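Putative L-alanine-DL-glutamate epimerase (Burkholderia xenovorans, PDB 2OO6) belongs to the mandelate racemase/muconate lactonizing enzyme family, binds magnesium, and probably acts as a racemase or epimerase. Local coordinates at residues D117-Y122 with L367-R372; V286-V291 with N314-N319. All coordinates share one frame; numbering follows the deposited sequence.

Interaction 1 of 2, residues D117-Y122 with L367-R372; sequences DRVPVY and LIIPDR
Arg118 and Val119 run antiparallel to Leu367 and Ile368, with Val119 and Leu367 as the hydrogen-bonded pair and Arg118 and Ile368 as the non-hydrogen-bonded one. Val119 N donates to Leu367 O at 2.9 Å, and Leu367 N returns a bond of 2.8 Å to Val119 O. The ladder reaches one step past the strands: Ile369 N bonds to Asp117 O at 3.2 Å, nearly straight at the hydrogen (167°). A water also donates to Asp117 O and to Ile369 O, so the Asp117 carbonyl takes two bonds where the chains begin to part.

The tightest apolar meeting is Val119 CG2 against Ile369 CD1, at 3.4 Å closer than usual for two methyls; the two side chains cross at about a right angle. Ile369 CG1 lies anti to its own carbonyl carbon (chi1 -64°), which directs the chain toward the opposite strand, bringing CD1 against Asp117 C as well as the valine. Val121 CG1 meets Leu367 CB at 3.9 Å, again nearly perpendicular. Across the sheet from Val119 and Leu367, Arg118 and Ile368 lie side by side and point the same way. Ile368 CD1 lies over one face of the guanidinium, toward its rim, while Arg118 NH1 bonds to Gln363.

This structural pairing joins the strand leading into the barrel domain to the chain returning after it; the side chain of Val121 stays about 10 Å from that of Lys163, a 2-oxoglutarate ligand. The two strands are the middle pair of a four-stranded mixed sheet, flanked by 342-344 and 361-363. Helix 323-335 packs on the buried face, where Val119, Leu367 and Ile369 touch Ala333, Ala330 and Ala334.

Interaction 2 of 2, residues V286-V291 with N314-N319; sequences VDVAIV and NVAPHN
Val291 N and Ala316 O meet near the C-terminal end of a parallel pairing, in which the axes of the short strands 288-291 and 314-317 approach to 4.5 Å and diverge by 33°. Val291 is gripped through both backbone polar atoms: its N donates to Ala316 O at 2.9 Å, and its O receives His318 N at 3.0 Å, a donor that sits above the carbonyl plane. Its side chain crosses that of Val315, with Val291 CG2 4.0 Å from Val315 CB. Chi1 of -179° sets CG1 anti to the backbone N and leaves CG2 as the branch that touches.

Ala316 uses both backbone polar atoms too, for its N donates to Ala289 O at 3.0 Å. Ile290 spreads its two branches along the face it shares with Ala316: CD1 meets Ala316 CB at 3.9 Å, and CG2 lies against Ala316 O and, at 3.8 Å, His318 CB. From that CB the imidazole leads off, and its ND1 bonds to Glu343. The His318 side chain also lies beside Glu269, a magnesium ligand, and Ile290 touches both Glu269 and a second ligand, Glu245, so this end of the pairing borders the metal site.

The two strands form a beta-alpha-beta crossover, connected through helix 298-310, as in the TIM-barrel fold of this family's C-terminal domain. Strand 265-267 bonds to 288-291 on its other edge, and Trp243 of strand 243-245 packs on Val288, Ile290 and Ala316 from the barrel interior. The crossover helix covers the opposite face at Val291 and Val315, while Asn314 bonds to Ala188 of the second subunit.

In the fold
From the N terminus, the chain first builds the antiparallel sheet of strands 5-14, 19-27 and 32-37 and its following helices, then enters strand 118-123, the first partner of interaction 1. It next lays down the parallel barrel strands up to 288-291, and interaction 2 closes a short loop of 22 residues, mostly helix, by joining two neighbouring barrel strands. Only after helix 323-335 and strand 342-344 does the chain return at 367-372, closing a loop of 244 residues and tying the entry to the barrel domain to its late C-terminal return. Interaction 2 is therefore nested inside interaction 1. Their centres lie about 17 Å apart and they do not touch.

Interaction 1 of 2, residues D117-Y122 with L367-R372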
ATOM      1  N   ASP A 117      42.924  -0.420   3.271  1.00 28.34           N
ATOM      2  CA  ASP A 117      44.150  -0.806   2.543  1.00 29.08           C
ATOM      3  C   ASP A 117      44.069  -2.216   1.984  1.00 27.91           C
ATOM      4  O   ASP A 117      44.822  -2.569   1.075  1.00 27.76           O
ATOM      5  CB  ASP A 117      45.352  -0.796   3.506  1.00 29.47           C
ATOM      6  CG  ASP A 117      45.815   0.613   3.866  1.00 34.33           C
ATOM      7  OD1 ASP A 117      45.560   1.568   3.092  1.00 38.65           O
ATOM      8  OD2 ASP A 117      46.439   0.767   4.934  1.00 38.00           O
ATOM      9  N   ARG A 118      43.211  -3.034   2.590  1.00 26.83           N
ATOM     10  CA  ARG A 118      43.066  -4.440   2.212  1.00 27.07           C
ATOM     11  C   ARG A 118      41.600  -4.798   2.186  1.00 26.82           C
ATOM     12  O   ARG A 118      40.817  -4.226   2.955  1.00 26.23           O
ATOM     13  CB  ARG A 118      43.789  -5.345   3.204  1.00 28.19           C
ATOM     14  CG  ARG A 118      45.267  -5.022   3.315  1.00 30.23           C
ATOM     15  CD  ARG A 118      46.065  -6.158   3.894  1.00 35.83           C
ATOM     16  NE  ARG A 118      47.491  -5.834   3.813  1.00 39.46           N
ATOM     17  CZ  ARG A 118      48.468  -6.577   4.323  1.00 42.41           C
ATOM     18  NH1 ARG A 118      48.197  -7.711   4.970  1.00 41.17           N
ATOM     19  NH2 ARG A 118      49.726  -6.183   4.178  1.00 44.33           N
ATOM     20  N   VAL A 119      41.236  -5.750   1.323  1.00 25.86           N
ATOM     21  CA  VAL A 119      39.829  -6.120   1.127  1.00 25.80           C
ATOM     22  C   VAL A 119      39.637  -7.626   1.376  1.00 25.20           C
ATOM     23  O   VAL A 119      40.279  -8.448   0.717  1.00 23.25           O
ATOM     24  CB  VAL A 119      39.361  -5.746  -0.315  1.00 26.18           C
ATOM     25  CG1 VAL A 119      37.916  -6.132  -0.551  1.00 27.79           C
ATOM     26  CG2 VAL A 119      39.538  -4.256  -0.580  1.00 28.03           C
ATOM     27  N   PRO A 120      38.783  -8.005   2.356  1.00 25.63           N
ATOM     28  CA  PRO A 120      38.529  -9.448   2.490  1.00 24.98           C
ATOM     29  C   PRO A 120      37.856  -9.987   1.230  1.00 24.30           C
ATOM     30  O   PRO A 120      36.971  -9.319   0.647  1.00 24.03           O
ATOM     31  CB  PRO A 120      37.586  -9.535   3.686  1.00 25.64           C
ATOM     32  CG  PRO A 120      37.906  -8.262   4.494  1.00 27.16           C
ATOM     33  CD  PRO A 120      38.077  -7.228   3.394  1.00 26.56           C
ATOM     34  N   VAL A 121      38.288 -11.169   0.808  1.00 23.34           N
ATOM     35  CA  VAL A 121      37.712 -11.788  -0.380  1.00 22.36           C
ATOM     36  C   VAL A 121      37.026 -13.110  -0.089  1.00 22.60           C
ATOM     37  O   VAL A 121      37.203 -13.708   0.986  1.00 21.81           O
ATOM     38  CB  VAL A 121      38.765 -11.943  -1.516  1.00 22.36           C
ATOM     39  CG1 VAL A 121      39.292 -10.550  -1.958  1.00 22.96           C
ATOM     40  CG2 VAL A 121      39.910 -12.900  -1.098  1.00 21.64           C
ATOM     41  N   TYR A 122      36.218 -13.562  -1.042  1.00 22.03           N
ATOM     42  CA  TYR A 122      35.903 -14.977  -1.075  1.00 21.39           C
ATOM     43  C   TYR A 122      36.431 -15.589  -2.350  1.00 21.54           C
ATOM     44  O   TYR A 122      36.496 -14.918  -3.416  1.00 21.35           O
ATOM     45  CB  TYR A 122      34.418 -15.282  -0.893  1.00 20.38           C
ATOM     46  CG  TYR A 122      33.494 -14.801  -1.989  1.00 20.20           C
ATOM     47  CD1 TYR A 122      33.161 -15.635  -3.058  1.00 22.05           C
ATOM     48  CD2 TYR A 122      32.908 -13.530  -1.927  1.00 20.37           C
ATOM     49  CE1 TYR A 122      32.262 -15.218  -4.067  1.00 20.73           C
ATOM     50  CE2 TYR A 122      31.993 -13.098  -2.942  1.00 18.75           C
ATOM     51  CZ  TYR A 122      31.686 -13.958  -3.988  1.00 20.75           C
ATOM     52  OH  TYR A 122      30.826 -13.557  -4.985  1.00 22.07           O
ATOM     53  N   LEU A 367      42.821  -9.124  -0.250  1.00 23.85           N
ATOM     54  CA  LEU A 367      43.449  -8.522  -1.402  1.00 24.36           C
ATOM     55  C   LEU A 367      44.106  -7.222  -0.974  1.00 24.46           C
ATOM     56  O   LEU A 367      43.504  -6.376  -0.306  1.00 24.20           O
ATOM     57  CB  LEU A 367      42.431  -8.257  -2.512  1.00 23.64           C
ATOM     58  CG  LEU A 367      42.828  -7.420  -3.740  1.00 24.02           C
ATOM     59  CD1 LEU A 367      43.891  -8.126  -4.529  1.00 24.41           C
ATOM     60  CD2 LEU A 367      41.587  -7.173  -4.640  1.00 25.71           C
ATOM     61  N   ILE A 368      45.362  -7.074  -1.349  1.00 25.34           N
ATOM     62  CA  ILE A 368      46.097  -5.846  -1.100  1.00 25.96           C
ATOM     63  C   ILE A 368      45.788  -4.875  -2.233  1.00 26.33           C
ATOM     64  O   ILE A 368      45.926  -5.215  -3.412  1.00 26.56           O
ATOM     65  CB  ILE A 368      47.609  -6.119  -1.008  1.00 26.84           C
ATOM     66  CG1 ILE A 368      47.857  -7.119   0.121  1.00 28.99           C
ATOM     67  CG2 ILE A 368      48.378  -4.805  -0.792  1.00 27.80           C
ATOM     68  CD1 ILE A 368      49.253  -7.667   0.180  1.00 33.98           C
ATOM     69  N   ILE A 369      45.322  -3.686  -1.874  1.00 26.40           N
ATOM     70  CA  ILE A 369      44.959  -2.670  -2.857  1.00 27.55           C
ATOM     71  C   ILE A 369      46.241  -1.982  -3.327  1.00 27.64           C
ATOM     72  O   ILE A 369      46.978  -1.440  -2.514  1.00 27.71           O
ATOM     73  CB  ILE A 369      43.971  -1.679  -2.254  1.00 27.21           C
ATOM     74  CG1 ILE A 369      42.685  -2.442  -1.909  1.00 29.06           C
ATOM     75  CG2 ILE A 369      43.671  -0.510  -3.225  1.00 27.81           C
ATOM     76  CD1 ILE A 369      41.907  -1.802  -0.794  1.00 34.68           C
ATOM     77  N   PRO A 370      46.514  -2.023  -4.641  1.00 27.92           N
ATOM     78  CA  PRO A 370      47.738  -1.396  -5.164  1.00 28.24           C
ATOM     79  C   PRO A 370      47.658   0.133  -5.135  1.00 28.14           C
ATOM     80  O   PRO A 370      46.580   0.698  -4.952  1.00 27.54           O
ATOM     81  CB  PRO A 370      47.788  -1.892  -6.617  1.00 28.19           C
ATOM     82  CG  PRO A 370      46.342  -2.073  -6.974  1.00 28.30           C
ATOM     83  CD  PRO A 370      45.715  -2.642  -5.713  1.00 28.00           C
ATOM     84  N   ASP A 371      48.802   0.795  -5.306  1.00 28.64           N
ATOM     85  CA  ASP A 371      48.795   2.251  -5.356  1.00 29.35           C
ATOM     86  C   ASP A 371      49.536   2.808  -6.562  1.00 28.42           C
ATOM     87  O   ASP A 371      50.211   3.822  -6.449  1.00 29.47           O
ATOM     88  CB  ASP A 371      49.314   2.846  -4.056  1.00 30.56           C
ATOM     89  CG  ASP A 371      50.760   2.509  -3.808  1.00 36.64           C
ATOM     90  OD1 ASP A 371      51.352   1.757  -4.628  1.00 41.92           O
ATOM     91  OD2 ASP A 371      51.304   2.988  -2.784  1.00 41.75           O
ATOM     92  N   ARG A 372      49.387   2.172  -7.717  1.00 26.84           N
ATOM     93  CA  ARG A 372      49.967   2.665  -8.961  1.00 26.97           C
ATOM     94  C   ARG A 372      48.962   3.588  -9.651  1.00 25.55           C
ATOM     95  O   ARG A 372      47.763   3.479  -9.390  1.00 25.28           O
ATOM     96  CB  ARG A 372      50.289   1.493  -9.910  1.00 26.77           C
ATOM     97  CG  ARG A 372      51.137   0.427  -9.264  1.00 28.38           C
ATOM     98  CD  ARG A 372      51.379  -0.801 -10.134  1.00 29.25           C
ATOM     99  NE  ARG A 372      51.972  -1.813  -9.280  1.00 35.75           N
ATOM    100  CZ  ARG A 372      51.327  -2.863  -8.775  1.00 37.47           C
ATOM    101  NH1 ARG A 372      50.045  -3.119  -9.080  1.00 33.88           N
ATOM    102  NH2 ARG A 372      52.004  -3.697  -7.988  1.00 40.14           N
TER
HETATM  103  O   HOH W   1      47.006  -1.414   0.295  1.00 39.76           O

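Interaction 2 of 2, residues V286-V291 with N314-N319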
ATOM      1  N   VAL A 286      16.626  -8.119  -0.613  1.00 17.73           N
ATOM      2  CA  VAL A 286      17.999  -8.625  -0.397  1.00 18.86           C
ATOM      3  C   VAL A 286      18.654  -8.214   0.929  1.00 18.21           C
ATOM      4  O   VAL A 286      18.499  -7.084   1.409  1.00 17.65           O
ATOM      5  CB  VAL A 286      19.008  -8.218  -1.545  1.00 19.27           C
ATOM      6  CG1 VAL A 286      18.574  -8.747  -2.943  1.00 20.78           C
ATOM      7  CG2 VAL A 286      19.239  -6.730  -1.587  1.00 20.72           C
ATOM      8  N   ASP A 287      19.424  -9.134   1.500  1.00 19.06           N
ATOM      9  CA  ASP A 287      20.374  -8.771   2.553  1.00 17.92           C
ATOM     10  C   ASP A 287      21.604  -8.065   1.962  1.00 18.43           C
ATOM     11  O   ASP A 287      22.097  -7.096   2.525  1.00 19.03           O
ATOM     12  CB  ASP A 287      20.842 -10.017   3.288  1.00 18.90           C
ATOM     13  CG  ASP A 287      19.722 -10.678   4.093  1.00 17.53           C
ATOM     14  OD1 ASP A 287      19.604 -10.310   5.262  1.00 17.84           O
ATOM     15  OD2 ASP A 287      18.974 -11.533   3.547  1.00 20.19           O
ATOM     16  N   VAL A 288      22.095  -8.553   0.825  1.00 18.19           N
ATOM     17  CA  VAL A 288      23.324  -8.020   0.212  1.00 18.81           C
ATOM     18  C   VAL A 288      23.086  -7.746  -1.262  1.00 19.16           C
ATOM     19  O   VAL A 288      22.511  -8.576  -1.966  1.00 18.75           O
ATOM     20  CB  VAL A 288      24.515  -9.025   0.340  1.00 19.29           C
ATOM     21  CG1 VAL A 288      25.763  -8.476  -0.391  1.00 17.44           C
ATOM     22  CG2 VAL A 288      24.817  -9.349   1.842  1.00 19.47           C
ATOM     23  N   ALA A 289      23.565  -6.601  -1.738  1.00 19.31           N
ATOM     24  CA  ALA A 289      23.423  -6.269  -3.159  1.00 19.95           C
ATOM     25  C   ALA A 289      24.742  -6.492  -3.886  1.00 20.05           C
ATOM     26  O   ALA A 289      25.756  -5.914  -3.518  1.00 19.68           O
ATOM     27  CB  ALA A 289      22.969  -4.849  -3.314  1.00 20.13           C
ATOM     28  N   ILE A 290      24.739  -7.351  -4.900  1.00 18.80           N
ATOM     29  CA  ILE A 290      25.921  -7.512  -5.745  1.00 18.86           C
ATOM     30  C   ILE A 290      25.923  -6.477  -6.863  1.00 19.19           C
ATOM     31  O   ILE A 290      24.929  -6.325  -7.588  1.00 17.88           O
ATOM     32  CB  ILE A 290      25.981  -8.906  -6.421  1.00 19.04           C
ATOM     33  CG1 ILE A 290      25.673 -10.050  -5.423  1.00 21.15           C
ATOM     34  CG2 ILE A 290      27.339  -9.107  -7.141  1.00 18.87           C
ATOM     35  CD1 ILE A 290      26.612 -10.157  -4.274  1.00 22.39           C
ATOM     36  N   VAL A 291      27.059  -5.811  -7.044  1.00 17.97           N
ATOM     37  CA  VAL A 291      27.179  -4.763  -8.056  1.00 18.34           C
ATOM     38  C   VAL A 291      28.244  -5.124  -9.070  1.00 19.18           C
ATOM     39  O   VAL A 291      29.446  -5.272  -8.729  1.00 19.09           O
ATOM     40  CB  VAL A 291      27.530  -3.402  -7.431  1.00 18.74           C
ATOM     41  CG1 VAL A 291      27.626  -2.328  -8.530  1.00 20.40           C
ATOM     42  CG2 VAL A 291      26.450  -2.991  -6.384  1.00 18.88           C
ATOM     43  N   ASN A 314      24.715  -3.496   2.466  1.00 18.29           N
ATOM     44  CA  ASN A 314      26.098  -3.591   1.999  1.00 18.50           C
ATOM     45  C   ASN A 314      26.192  -4.216   0.632  1.00 18.59           C
ATOM     46  O   ASN A 314      25.308  -5.001   0.220  1.00 18.42           O
ATOM     47  CB  ASN A 314      26.958  -4.333   3.018  1.00 17.95           C
ATOM     48  CG  ASN A 314      27.193  -3.495   4.300  1.00 20.69           C
ATOM     49  OD1 ASN A 314      26.927  -2.296   4.323  1.00 23.71           O
ATOM     50  ND2 ASN A 314      27.719  -4.124   5.346  1.00 20.47           N
ATOM     51  N   VAL A 315      27.267  -3.890  -0.074  1.00 18.83           N
ATOM     52  CA  VAL A 315      27.394  -4.317  -1.470  1.00 18.57           C
ATOM     53  C   VAL A 315      28.643  -5.164  -1.660  1.00 18.35           C
ATOM     54  O   VAL A 315      29.642  -5.003  -0.928  1.00 18.40           O
ATOM     55  CB  VAL A 315      27.418  -3.103  -2.456  1.00 18.69           C
ATOM     56  CG1 VAL A 315      26.125  -2.268  -2.339  1.00 19.94           C
ATOM     57  CG2 VAL A 315      28.687  -2.211  -2.253  1.00 20.69           C
ATOM     58  N   ALA A 316      28.612  -6.033  -2.661  1.00 18.03           N
ATOM     59  CA  ALA A 316      29.768  -6.839  -3.019  1.00 18.39           C
ATOM     60  C   ALA A 316      30.008  -6.771  -4.535  1.00 19.37           C
ATOM     61  O   ALA A 316      29.096  -7.000  -5.305  1.00 18.90           O
ATOM     62  CB  ALA A 316      29.556  -8.269  -2.587  1.00 18.16           C
ATOM     63  N   PRO A 317      31.231  -6.426  -4.973  1.00 20.10           N
ATOM     64  CA  PRO A 317      31.413  -6.426  -6.434  1.00 20.50           C
ATOM     65  C   PRO A 317      31.379  -7.822  -7.034  1.00 21.96           C
ATOM     66  O   PRO A 317      31.686  -8.821  -6.347  1.00 22.33           O
ATOM     67  CB  PRO A 317      32.790  -5.778  -6.634  1.00 21.50           C
ATOM     68  CG  PRO A 317      33.468  -5.909  -5.341  1.00 21.23           C
ATOM     69  CD  PRO A 317      32.431  -5.990  -4.252  1.00 19.96           C
ATOM     70  N   HIS A 318      30.940  -7.876  -8.289  1.00 22.27           N
ATOM     71  CA  HIS A 318      30.985  -9.074  -9.103  1.00 23.27           C
ATOM     72  C   HIS A 318      32.302  -9.057  -9.885  1.00 23.87           C
ATOM     73  O   HIS A 318      32.562  -8.151 -10.684  1.00 24.13           O
ATOM     74  CB  HIS A 318      29.800  -9.074 -10.056  1.00 22.25           C
ATOM     75  CG  HIS A 318      29.682 -10.305 -10.893  1.00 23.73           C
ATOM     76  ND1 HIS A 318      30.092 -11.551 -10.456  1.00 25.42           N
ATOM     77  CD2 HIS A 318      29.123 -10.495 -12.113  1.00 22.57           C
ATOM     78  CE1 HIS A 318      29.821 -12.451 -11.388  1.00 24.36           C
ATOM     79  NE2 HIS A 318      29.234 -11.838 -12.401  1.00 26.66           N
ATOM     80  N   ASN A 319      33.129 -10.066  -9.643  1.00 24.71           N
ATOM     81  CA  ASN A 319      34.487 -10.104 -10.187  1.00 25.60           C
ATOM     82  C   ASN A 319      34.825 -11.516 -10.623  1.00 27.12           C
ATOM     83  O   ASN A 319      35.265 -12.314  -9.787  1.00 28.47           O
ATOM     84  CB  ASN A 319      35.463  -9.684  -9.085  1.00 24.72           C
ATOM     85  CG  ASN A 319      36.904  -9.665  -9.558  1.00 26.26           C
ATOM     86  OD1 ASN A 319      37.187  -9.270 -10.694  1.00 31.01           O
ATOM     87  ND2 ASN A 319      37.817 -10.094  -8.699  1.00 23.52           N
TER
HETATM   88  O   HOH W   2      23.972  -6.018   3.974  1.00 20.08           O